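Local coordinates for serpin-ZX (Arabidopsis thaliana, PDB 3LE2), which traps target proteases such as metacaspase-9 covalently after they cleave its reactive center loop, and so restrains programmed cell death in the plant, at residues A[34-47]-A[323-335]. Sequence-based numbering, arbitrary orientation.
Sequences IFSPASINVVLSII and CVSNIFHKACIEV
Helix 37-47 lies nearly antiparallel over strand 326-335, at 158° with 9.7 Å between the axes, while the short strand at 34-35 drops closer, F35 and A331 having their CA atoms 5.3 Å apart. The polar centre of the contact is H329. Its chi1 of 178° swings CG away from its own backbone N and stands the imidazole up beneath the first turn of the helix, where NE2 accepts the backbone N-H of S36 at 3.0 Å. The bond is almost straight at the hydrogen, although the donor sits tilted out of the ring plane. ND1 makes a weak hydrogen bond to OD1 of N171, so the imidazole links both central strands to the helix start. Histidine suits the place because it offers a flat pi face for a methyl as well as a ring nitrogen that can accept: I40 CD1 rests over one face in a CH-pi contact, offset toward the rim, 3.9 Å from H329 CG, and CA of F35 meets the edge. The small S39 brings its CB to 3.7 Å from CE1 of H329. S36 caps the helix, OG accepting from S39 N at 3.2 Å and also hydrogen-bonded to the carbonyl O of L383. Near 34-35 the strand offers A331, whose lone methyl lets the chains come close. Beyond it, branched I34 and I333 cross at about a right angle, I34 CG1 to I333 CB 3.9 Å. Toward the other end the packing is purely aliphatic: I327 passes V43 with its CG2 and meets I47 tip to tip through CD1, and I47 CD1 also reaches CG2 of V324 at 3.8 Å. This is the serpin shutter region, the helix lying along one face of the central sheet behind strands 167-176 and 326-335, which in serpins part to admit the cleaved reactive center loop, as probably here; I34 packs on F284 and F286 of strand 277-289, and helix 5-25 covers F35.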
loop_
_atom_site.group_PDB
_atom_site.type_symbol
_atom_site.label_atom_id
_atom_site.label_comp_id
_atom_site.label_asym_id
_atom_site.label_seq_id
_atom_site.Cartn_x
_atom_site.Cartn_y
_atom_site.Cartn_z
ATOM N N ILE A 34 0.862 -3.414 -6.892
ATOM C CA ILE A 34 1.094 -2.395 -5.858
ATOM C C ILE A 34 -0.261 -2.101 -5.225
ATOM O O ILE A 34 -1.244 -1.972 -5.941
ATOM C CB ILE A 34 1.708 -1.092 -6.422
ATOM C CG1 ILE A 34 2.124 -0.148 -5.292
ATOM C CG2 ILE A 34 0.740 -0.384 -7.368
ATOM C CD1 ILE A 34 3.332 -0.628 -4.494
ATOM N N PHE A 35 -0.325 -2.036 -3.893
ATOM C CA PHE A 35 -1.571 -1.656 -3.220
ATOM C C PHE A 35 -1.290 -1.091 -1.836
ATOM O O PHE A 35 -0.230 -1.315 -1.287
ATOM C CB PHE A 35 -2.524 -2.850 -3.117
ATOM C CG PHE A 35 -2.150 -3.835 -2.038
ATOM C CD1 PHE A 35 -1.184 -4.799 -2.267
ATOM C CD2 PHE A 35 -2.772 -3.794 -0.803
ATOM C CE1 PHE A 35 -0.827 -5.722 -1.271
ATOM C CE2 PHE A 35 -2.429 -4.699 0.201
ATOM C CZ PHE A 35 -1.452 -5.668 -0.030
ATOM N N SER A 36 -2.247 -0.364 -1.271
ATOM C CA SER A 36 -2.059 0.234 0.039
ATOM C C SER A 36 -2.860 -0.480 1.134
ATOM O O SER A 36 -4.080 -0.336 1.217
ATOM C CB SER A 36 -2.433 1.720 0.002
ATOM O OG SER A 36 -2.441 2.267 1.305
ATOM N N PRO A 37 -2.168 -1.250 1.984
ATOM C CA PRO A 37 -2.794 -1.976 3.098
ATOM C C PRO A 37 -3.451 -1.009 4.084
ATOM O O PRO A 37 -4.517 -1.296 4.613
ATOM C CB PRO A 37 -1.606 -2.679 3.777
ATOM C CG PRO A 37 -0.507 -2.666 2.777
ATOM C CD PRO A 37 -0.713 -1.460 1.921
ATOM N N ALA A 38 -2.803 0.124 4.334
ATOM C CA ALA A 38 -3.370 1.166 5.170
ATOM C C ALA A 38 -4.733 1.608 4.669
ATOM O O ALA A 38 -5.681 1.693 5.447
ATOM C CB ALA A 38 -2.430 2.352 5.241
ATOM N N SER A 39 -4.834 1.886 3.367
ATOM C CA SER A 39 -6.104 2.290 2.762
ATOM C C SER A 39 -7.147 1.184 2.834
ATOM O O SER A 39 -8.337 1.444 3.036
ATOM C CB SER A 39 -5.910 2.680 1.294
ATOM O OG SER A 39 -4.821 3.567 1.166
ATOM N N ILE A 40 -6.716 -0.051 2.624
ATOM C CA ILE A 40 -7.653 -1.157 2.712
ATOM C C ILE A 40 -8.209 -1.207 4.130
ATOM O O ILE A 40 -9.414 -1.371 4.338
ATOM C CB ILE A 40 -6.976 -2.509 2.418
ATOM C CG1 ILE A 40 -6.396 -2.536 1.002
ATOM C CG2 ILE A 40 -7.984 -3.649 2.604
ATOM C CD1 ILE A 40 -7.451 -2.531 -0.049
ATOM N N ASN A 41 -7.312 -1.077 5.104
ATOM C CA ASN A 41 -7.685 -1.184 6.516
ATOM C C ASN A 41 -8.538 -0.010 6.971
ATOM O O ASN A 41 -9.359 -0.154 7.881
ATOM C CB ASN A 41 -6.444 -1.360 7.406
ATOM C CG ASN A 41 -5.814 -2.740 7.248
ATOM O OD1 ASN A 41 -6.390 -3.622 6.607
ATOM N ND2 ASN A 41 -4.644 -2.935 7.833
ATOM N N VAL A 42 -8.349 1.140 6.319
ATOM C CA VAL A 42 -9.234 2.298 6.504
ATOM C C VAL A 42 -10.676 1.990 6.063
ATOM O O VAL A 42 -11.630 2.360 6.741
ATOM C CB VAL A 42 -8.736 3.522 5.730
ATOM C CG1 VAL A 42 -9.872 4.528 5.544
ATOM C CG2 VAL A 42 -7.545 4.164 6.433
ATOM N N VAL A 43 -10.828 1.307 4.933
ATOM C CA VAL A 43 -12.154 0.874 4.496
ATOM C C VAL A 43 -12.790 -0.126 5.473
ATOM O O VAL A 43 -13.961 0.017 5.852
ATOM C CB VAL A 43 -12.125 0.252 3.084
ATOM C CG1 VAL A 43 -13.515 -0.206 2.694
ATOM C CG2 VAL A 43 -11.608 1.258 2.077
ATOM N N LEU A 44 -12.018 -1.138 5.868
ATOM C CA LEU A 44 -12.501 -2.156 6.800
ATOM C C LEU A 44 -12.901 -1.546 8.150
ATOM O O LEU A 44 -13.876 -1.982 8.761
ATOM C CB LEU A 44 -11.480 -3.283 6.972
ATOM C CG LEU A 44 -11.216 -4.103 5.704
ATOM C CD1 LEU A 44 -10.053 -5.067 5.900
ATOM C CD2 LEU A 44 -12.470 -4.868 5.262
ATOM N N SER A 45 -12.169 -0.522 8.591
ATOM C CA SER A 45 -12.545 0.236 9.793
ATOM C C SER A 45 -13.896 0.955 9.620
ATOM O O SER A 45 -14.727 0.963 10.526
ATOM C CB SER A 45 -11.464 1.253 10.157
ATOM O OG SER A 45 -10.219 0.621 10.405
ATOM N N ILE A 46 -14.104 1.561 8.455
ATOM C CA ILE A 46 -15.389 2.161 8.118
ATOM C C ILE A 46 -16.529 1.133 8.141
ATOM O O ILE A 46 -17.611 1.397 8.647
ATOM C CB ILE A 46 -15.317 2.859 6.751
ATOM C CG1 ILE A 46 -14.386 4.072 6.849
ATOM C CG2 ILE A 46 -16.697 3.294 6.306
ATOM C CD1 ILE A 46 -14.081 4.723 5.527
ATOM N N ILE A 47 -16.268 -0.056 7.616
ATOM C CA ILE A 47 -17.275 -1.106 7.591
ATOM C C ILE A 47 -17.573 -1.643 8.987
ATOM O O ILE A 47 -18.723 -1.918 9.333
ATOM C CB ILE A 47 -16.825 -2.272 6.705
ATOM C CG1 ILE A 47 -16.678 -1.802 5.260
ATOM C CG2 ILE A 47 -17.801 -3.437 6.821
ATOM C CD1 ILE A 47 -15.981 -2.801 4.364
ATOM N N CYS A 323 -25.035 -6.089 2.607
ATOM C CA CYS A 323 -23.618 -6.344 2.738
ATOM C C CYS A 323 -22.838 -5.523 1.726
ATOM O O CYS A 323 -23.421 -4.863 0.874
ATOM C CB CYS A 323 -23.339 -7.832 2.557
ATOM S SG CYS A 323 -23.789 -8.474 0.945
ATOM N N VAL A 324 -21.517 -5.570 1.827
ATOM C CA VAL A 324 -20.658 -4.857 0.895
ATOM C C VAL A 324 -20.584 -5.607 -0.431
ATOM O O VAL A 324 -20.302 -6.810 -0.464
ATOM C CB VAL A 324 -19.239 -4.706 1.466
ATOM C CG1 VAL A 324 -18.339 -3.955 0.485
ATOM C CG2 VAL A 324 -19.286 -4.009 2.823
ATOM N N SER A 325 -20.849 -4.893 -1.520
ATOM C CA SER A 325 -20.784 -5.468 -2.860
ATOM C C SER A 325 -19.337 -5.511 -3.362
ATOM O O SER A 325 -18.880 -6.519 -3.912
ATOM C CB SER A 325 -21.647 -4.649 -3.832
ATOM O OG SER A 325 -22.966 -4.455 -3.336
ATOM N N ASN A 326 -18.621 -4.406 -3.172
ATOM C CA ASN A 326 -17.276 -4.278 -3.703
ATOM C C ASN A 326 -16.457 -3.329 -2.869
ATOM O O ASN A 326 -16.979 -2.375 -2.266
ATOM C CB ASN A 326 -17.278 -3.702 -5.126
ATOM C CG ASN A 326 -18.355 -4.289 -6.017
ATOM O OD1 ASN A 326 -19.528 -3.920 -5.926
ATOM N ND2 ASN A 326 -17.952 -5.177 -6.914
ATOM N N ILE A 327 -15.156 -3.573 -2.872
ATOM C CA ILE A 327 -14.208 -2.616 -2.334
ATOM C C ILE A 327 -13.172 -2.356 -3.412
ATOM O O ILE A 327 -12.227 -3.130 -3.591
ATOM C CB ILE A 327 -13.541 -3.108 -1.039
ATOM C CG1 ILE A 327 -14.603 -3.372 0.038
ATOM C CG2 ILE A 327 -12.505 -2.093 -0.550
ATOM C CD1 ILE A 327 -14.057 -4.128 1.259
ATOM N N PHE A 328 -13.377 -1.255 -4.131
ATOM C CA PHE A 328 -12.516 -0.866 -5.249
ATOM C C PHE A 328 -11.302 -0.074 -4.777
ATOM O O PHE A 328 -11.444 0.968 -4.126
ATOM C CB PHE A 328 -13.320 -0.057 -6.272
ATOM C CG PHE A 328 -14.421 -0.843 -6.941
ATOM C CD1 PHE A 328 -15.759 -0.587 -6.650
ATOM C CD2 PHE A 328 -14.115 -1.847 -7.863
ATOM C CE1 PHE A 328 -16.791 -1.308 -7.289
ATOM C CE2 PHE A 328 -15.129 -2.577 -8.493
ATOM C CZ PHE A 328 -16.470 -2.307 -8.204
ATOM N N HIS A 329 -10.110 -0.571 -5.097
ATOM C CA HIS A 329 -8.875 0.085 -4.672
ATOM C C HIS A 329 -7.917 0.318 -5.830
ATOM O O HIS A 329 -7.730 -0.539 -6.695
ATOM C CB HIS A 329 -8.166 -0.727 -3.571
ATOM C CG HIS A 329 -6.860 -0.136 -3.126
ATOM N ND1 HIS A 329 -6.779 1.041 -2.409
ATOM C CD2 HIS A 329 -5.583 -0.567 -3.285
ATOM C CE1 HIS A 329 -5.510 1.316 -2.160
ATOM N NE2 HIS A 329 -4.764 0.355 -2.675
ATOM N N LYS A 330 -7.296 1.487 -5.827
ATOM C CA LYS A 330 -6.307 1.808 -6.830
ATOM C C LYS A 330 -5.093 2.479 -6.197
ATOM O O LYS A 330 -5.222 3.328 -5.301
ATOM C CB LYS A 330 -6.910 2.718 -7.904
ATOM C CG LYS A 330 -5.941 3.091 -9.044
ATOM C CD LYS A 330 -6.013 2.113 -10.210
ATOM C CE LYS A 330 -5.970 2.855 -11.539
ATOM N NZ LYS A 330 -6.459 2.031 -12.675
ATOM N N ALA A 331 -3.923 2.095 -6.697
ATOM C CA ALA A 331 -2.657 2.604 -6.241
ATOM C C ALA A 331 -1.722 2.704 -7.438
ATOM O O ALA A 331 -1.913 2.022 -8.445
ATOM C CB ALA A 331 -2.080 1.650 -5.213
ATOM N N CYS A 332 -0.704 3.548 -7.339
ATOM C CA CYS A 332 0.331 3.577 -8.370
ATOM C C CYS A 332 1.693 3.816 -7.724
ATOM O O CYS A 332 1.779 4.339 -6.615
ATOM C CB CYS A 332 0.049 4.663 -9.406
ATOM S SG CYS A 332 0.182 6.295 -8.699
ATOM N N ILE A 333 2.751 3.426 -8.422
ATOM C CA ILE A 333 4.099 3.535 -7.891
ATOM C C ILE A 333 5.052 3.869 -9.017
ATOM O O ILE A 333 4.772 3.611 -10.193
ATOM C CB ILE A 333 4.558 2.257 -7.145
ATOM C CG1 ILE A 333 5.828 2.535 -6.332
ATOM C CG2 ILE A 333 4.766 1.104 -8.119
ATOM C CD1 ILE A 333 5.646 3.564 -5.216
ATOM N N GLU A 334 6.168 4.483 -8.658
ATOM C CA GLU A 334 7.167 4.841 -9.645
ATOM C C GLU A 334 8.536 4.902 -9.011
ATOM O O GLU A 334 8.696 5.410 -7.898
ATOM C CB GLU A 334 6.843 6.187 -10.269
ATOM C CG GLU A 334 7.989 6.744 -11.075
ATOM C CD GLU A 334 7.622 8.031 -11.784
ATOM O OE1 GLU A 334 6.724 8.755 -11.294
ATOM O OE2 GLU A 334 8.237 8.315 -12.835
ATOM N N VAL A 335 9.517 4.376 -9.728
ATOM C CA VAL A 335 10.902 4.473 -9.307
ATOM C C VAL A 335 11.765 5.035 -10.439
ATOM O O VAL A 335 11.864 4.441 -11.514
ATOM C CB VAL A 335 11.447 3.102 -8.841
ATOM C CG1 VAL A 335 12.961 3.121 -8.776
ATOM C CG2 VAL A 335 10.855 2.730 -7.494
#